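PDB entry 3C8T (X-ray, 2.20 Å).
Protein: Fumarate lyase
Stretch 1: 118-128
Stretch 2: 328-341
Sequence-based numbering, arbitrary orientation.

Stretch 1 118-128: DGLALISRRIE
Stretch 2, residues 328-341: GFAVASGILYQAEF

Two helices, more than 200 residues apart in sequence, pack side by side in the same direction through apolar contacts running from Phe 329 to Leu 336 and a polar cluster around Arg 126 in the C-terminal half of each stretch. Both stretches are helical throughout, with phi/psi values near -63/-43 and i to i+4 N-to-O hydrogen bonds of 2.9 to 3.1 Å, such as Ile 123 N to Gly 119 O at 2.9 Å and Ser 333 N to Phe 329 O at 3.0 Å. Their axes approach to 9.3 Å with a signed crossing angle of 22°. The register follows from the CA–CA distances: Gly 119 CA to Phe 329 CA is 6.8 Å. Ile 123 CA to Ser 333 CA is 6.1 Å. Arg 126 CA to Leu 336 CA is 6.0 Å. The contact buries 540 Å², both sides summed.

At the first level, Phe 329 (chi1 -93°, between wells; chi2 -82°) points toward the other helix and brings its ring up to the backbone of Gly 119. Its CE1 is 3.5 Å from Gly 119 C, an approach that depends on glycine: an ideal CB there would lie 2.9 Å from Phe 329 CE1, a clash. The same ring also meets Leu 120 (m, t), CG to Phe 329 CZ 4.2 Å, and Ile 123, CG1 to Phe 329 CE1 3.9 Å.

Ile 123 (m, m) leaves its backbone sideways, but its end reaches across, placing CD1 4.0 Å from Leu 336 CD1 and 4.0 Å from Ser 333 N. Leu 336 (chi1 -76°, chi2 151°) points toward stretch 1 and also receives Ile 127 (m, t), whose CG1 is 4.0 Å from Leu 336 CD2. The leucine and isoleucine pairs are apolar contacts at van der Waals range; the approach of Ile 123 CD1 to Ser 333 N is packing against backbone.

Arg 126 is the knob, seated among Ser 333, Leu 336, Tyr 337 and Glu 340. Its chi angles are -51°, -144°, 179° and -89°. The aliphatic base packs on the partner, CB to Leu 336 CB 3.7 Å, while the guanidinium uses its edge for polar bonds. Arg 126 NE donates to Ser 333 OG (chi1 -162°) at 3.1 Å and 161°; Arg 126 NH1 donates to Glu 340 OE2 at 3.0 Å and 160°, a charge-reinforced salt bridge. Both acceptors lie near the guanidinium plane, and Tyr 337 CB covers one face.

Glu 340 (m, t, chi3 78°) also engages its other carboxylate oxygen: one water donates to Glu 340 OE1 at 2.7 Å and accepts from Arg 125 NH1 at 2.7 Å, adding a water-mediated link to the two direct hydrogen bonds.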

# COMPACT_ATOMS: atom_id res chain seq x y z
N ASP A 118 -1.11 -12.91 -24.67
CA ASP A 118 -2.41 -12.40 -25.13
C ASP A 118 -2.85 -11.14 -24.35
O ASP A 118 -3.36 -10.21 -24.94
CB ASP A 118 -3.51 -13.47 -25.04
CG ASP A 118 -3.22 -14.71 -25.91
OD1 ASP A 118 -2.26 -14.69 -26.72
OD2 ASP A 118 -3.97 -15.73 -25.77
N GLY A 119 -2.69 -11.14 -23.03
CA GLY A 119 -3.00 -9.96 -22.20
C GLY A 119 -2.25 -8.70 -22.66
O GLY A 119 -2.82 -7.62 -22.74
N LEU A 120 -0.98 -8.84 -22.97
CA LEU A 120 -0.18 -7.71 -23.38
C LEU A 120 -0.56 -7.22 -24.79
O LEU A 120 -0.42 -6.03 -25.07
CB LEU A 120 1.33 -8.03 -23.29
CG LEU A 120 1.97 -7.93 -21.89
CD1 LEU A 120 3.42 -8.37 -22.02
CD2 LEU A 120 1.91 -6.51 -21.33
N ALA A 121 -1.03 -8.11 -25.66
CA ALA A 121 -1.47 -7.67 -27.01
C ALA A 121 -2.74 -6.86 -26.90
O ALA A 121 -2.92 -5.87 -27.64
CB ALA A 121 -1.64 -8.87 -28.01
N LEU A 122 -3.62 -7.25 -25.98
CA LEU A 122 -4.84 -6.50 -25.75
C LEU A 122 -4.56 -5.15 -25.06
O LEU A 122 -5.13 -4.12 -25.42
CB LEU A 122 -5.84 -7.36 -24.95
CG LEU A 122 -7.13 -6.68 -24.50
CD1 LEU A 122 -7.87 -5.99 -25.72
CD2 LEU A 122 -8.04 -7.72 -23.80
N ILE A 123 -3.67 -5.14 -24.06
CA ILE A 123 -3.21 -3.88 -23.47
C ILE A 123 -2.60 -2.94 -24.52
O ILE A 123 -2.92 -1.76 -24.57
CB ILE A 123 -2.18 -4.13 -22.32
CG1 ILE A 123 -2.85 -4.84 -21.13
CG2 ILE A 123 -1.50 -2.82 -21.92
CD1 ILE A 123 -4.01 -4.08 -20.46
N SER A 124 -1.72 -3.47 -25.37
CA SER A 124 -1.09 -2.66 -26.40
C SER A 124 -2.12 -2.01 -27.34
O SER A 124 -2.02 -0.82 -27.68
CB SER A 124 -0.08 -3.52 -27.16
OG SER A 124 0.44 -2.81 -28.27
N ARG A 125 -3.10 -2.81 -27.76
CA ARG A 125 -4.21 -2.40 -28.61
C ARG A 125 -5.00 -1.23 -27.94
O ARG A 125 -5.37 -0.26 -28.59
CB ARG A 125 -5.11 -3.63 -28.74
CG ARG A 125 -5.79 -3.84 -30.00
CD ARG A 125 -7.29 -3.71 -29.77
NE ARG A 125 -8.01 -4.88 -29.25
CZ ARG A 125 -9.20 -4.73 -28.65
NH1 ARG A 125 -9.71 -3.51 -28.55
NH2 ARG A 125 -9.89 -5.76 -28.19
N ARG A 126 -5.26 -1.34 -26.65
CA ARG A 126 -6.01 -0.28 -25.95
C ARG A 126 -5.16 1.00 -25.77
O ARG A 126 -5.66 2.13 -25.90
CB ARG A 126 -6.57 -0.78 -24.62
CG ARG A 126 -7.35 -2.08 -24.70
CD ARG A 126 -8.48 -1.99 -23.72
NE ARG A 126 -9.34 -3.16 -23.69
CZ ARG A 126 -10.41 -3.35 -24.46
NH1 ARG A 126 -10.74 -2.46 -25.38
NH2 ARG A 126 -11.11 -4.46 -24.34
N ILE A 127 -3.88 0.82 -25.51
CA ILE A 127 -2.96 1.96 -25.43
C ILE A 127 -2.86 2.69 -26.80
O ILE A 127 -2.88 3.91 -26.86
CB ILE A 127 -1.56 1.52 -24.91
CG1 ILE A 127 -1.60 1.16 -23.40
CG2 ILE A 127 -0.48 2.59 -25.25
CD1 ILE A 127 -0.16 0.78 -22.80
N GLU A 128 -2.81 1.93 -27.90
CA GLU A 128 -2.86 2.53 -29.24
C GLU A 128 -4.18 3.29 -29.57
O GLU A 128 -4.11 4.37 -30.13
CB GLU A 128 -2.52 1.50 -30.33
CG GLU A 128 -1.12 0.87 -30.12
CD GLU A 128 0.02 1.92 -29.96
OE1 GLU A 128 0.55 2.13 -28.85
OE2 GLU A 128 0.36 2.56 -30.98
N GLY A 328 -5.05 -7.51 -12.01
CA GLY A 328 -4.31 -6.33 -12.53
C GLY A 328 -4.61 -6.15 -14.01
O GLY A 328 -4.88 -5.02 -14.46
N PHE A 329 -4.59 -7.25 -14.77
CA PHE A 329 -4.85 -7.22 -16.22
C PHE A 329 -6.28 -6.85 -16.58
O PHE A 329 -6.49 -6.04 -17.47
CB PHE A 329 -4.47 -8.54 -16.94
CG PHE A 329 -3.05 -8.55 -17.51
CD1 PHE A 329 -2.76 -7.97 -18.75
CD2 PHE A 329 -1.99 -9.13 -16.79
CE1 PHE A 329 -1.46 -8.00 -19.28
CE2 PHE A 329 -0.68 -9.12 -17.29
CZ PHE A 329 -0.41 -8.57 -18.55
N ALA A 330 -7.24 -7.47 -15.90
CA ALA A 330 -8.64 -7.24 -16.15
C ALA A 330 -9.05 -5.79 -15.88
O ALA A 330 -9.73 -5.16 -16.70
CB ALA A 330 -9.48 -8.19 -15.28
N VAL A 331 -8.66 -5.28 -14.71
CA VAL A 331 -8.96 -3.90 -14.31
C VAL A 331 -8.20 -2.88 -15.18
O VAL A 331 -8.79 -1.90 -15.66
CB VAL A 331 -8.63 -3.68 -12.83
CG1 VAL A 331 -8.83 -2.19 -12.46
CG2 VAL A 331 -9.48 -4.61 -11.93
N ALA A 332 -6.90 -3.09 -15.41
CA ALA A 332 -6.21 -2.13 -16.27
C ALA A 332 -6.78 -2.06 -17.69
O ALA A 332 -6.85 -1.00 -18.28
CB ALA A 332 -4.67 -2.40 -16.30
N SER A 333 -7.17 -3.21 -18.23
CA SER A 333 -7.83 -3.29 -19.51
C SER A 333 -9.18 -2.59 -19.53
O SER A 333 -9.53 -1.94 -20.52
CB SER A 333 -8.02 -4.77 -19.91
OG SER A 333 -8.28 -4.91 -21.31
N GLY A 334 -9.96 -2.74 -18.46
CA GLY A 334 -11.27 -2.11 -18.40
C GLY A 334 -11.22 -0.61 -18.31
O GLY A 334 -12.00 0.09 -18.97
N ILE A 335 -10.32 -0.08 -17.49
CA ILE A 335 -10.15 1.40 -17.42
C ILE A 335 -9.50 2.00 -18.69
O ILE A 335 -9.88 3.12 -19.10
CB ILE A 335 -9.48 1.90 -16.07
CG1 ILE A 335 -8.01 1.51 -15.96
CG2 ILE A 335 -10.26 1.38 -14.86
CD1 ILE A 335 -7.42 1.94 -14.65
N LEU A 336 -8.57 1.27 -19.33
CA LEU A 336 -8.16 1.68 -20.71
C LEU A 336 -9.32 1.71 -21.67
O LEU A 336 -9.41 2.62 -22.48
CB LEU A 336 -7.06 0.83 -21.31
CG LEU A 336 -5.66 1.09 -20.78
CD1 LEU A 336 -4.90 -0.21 -20.91
CD2 LEU A 336 -4.94 2.30 -21.47
N TYR A 337 -10.22 0.73 -21.57
CA TYR A 337 -11.39 0.76 -22.46
C TYR A 337 -12.32 1.95 -22.15
O TYR A 337 -12.86 2.60 -23.06
CB TYR A 337 -12.18 -0.58 -22.50
CG TYR A 337 -13.45 -0.34 -23.27
CD1 TYR A 337 -14.66 -0.14 -22.59
CD2 TYR A 337 -13.42 -0.15 -24.67
CE1 TYR A 337 -15.84 0.20 -23.29
CE2 TYR A 337 -14.59 0.17 -25.38
CZ TYR A 337 -15.78 0.35 -24.69
OH TYR A 337 -16.92 0.69 -25.36
N GLN A 338 -12.51 2.23 -20.87
CA GLN A 338 -13.30 3.41 -20.45
C GLN A 338 -12.69 4.70 -20.99
O GLN A 338 -13.41 5.55 -21.48
CB GLN A 338 -13.44 3.49 -18.93
CG GLN A 338 -14.36 2.44 -18.33
CD GLN A 338 -15.74 2.45 -18.98
OE1 GLN A 338 -16.33 3.51 -19.17
NE2 GLN A 338 -16.25 1.29 -19.35
N ALA A 339 -11.36 4.80 -20.95
CA ALA A 339 -10.64 5.97 -21.52
C ALA A 339 -10.75 6.08 -23.05
O ALA A 339 -10.98 7.18 -23.55
CB ALA A 339 -9.21 5.99 -21.10
N GLU A 340 -10.59 4.96 -23.77
CA GLU A 340 -10.84 4.90 -25.24
C GLU A 340 -12.23 5.50 -25.59
O GLU A 340 -12.36 6.31 -26.48
CB GLU A 340 -10.86 3.44 -25.78
CG GLU A 340 -9.55 2.70 -25.94
CD GLU A 340 -9.78 1.25 -26.41
OE1 GLU A 340 -10.04 1.05 -27.62
OE2 GLU A 340 -9.70 0.31 -25.58
N PHE A 341 -13.24 5.04 -24.88
CA PHE A 341 -14.61 5.44 -25.11
C PHE A 341 -14.83 6.92 -24.79
O PHE A 341 -15.40 7.64 -25.60
CB PHE A 341 -15.52 4.58 -24.24
CG PHE A 341 -16.96 5.00 -24.28
CD1 PHE A 341 -17.76 4.67 -25.38
CD2 PHE A 341 -17.51 5.70 -23.23
CE1 PHE A 341 -19.10 5.07 -25.44
CE2 PHE A 341 -18.85 6.10 -23.28
CZ PHE A 341 -19.65 5.79 -24.39
O HOH W 1 -8.61 -1.00 -28.57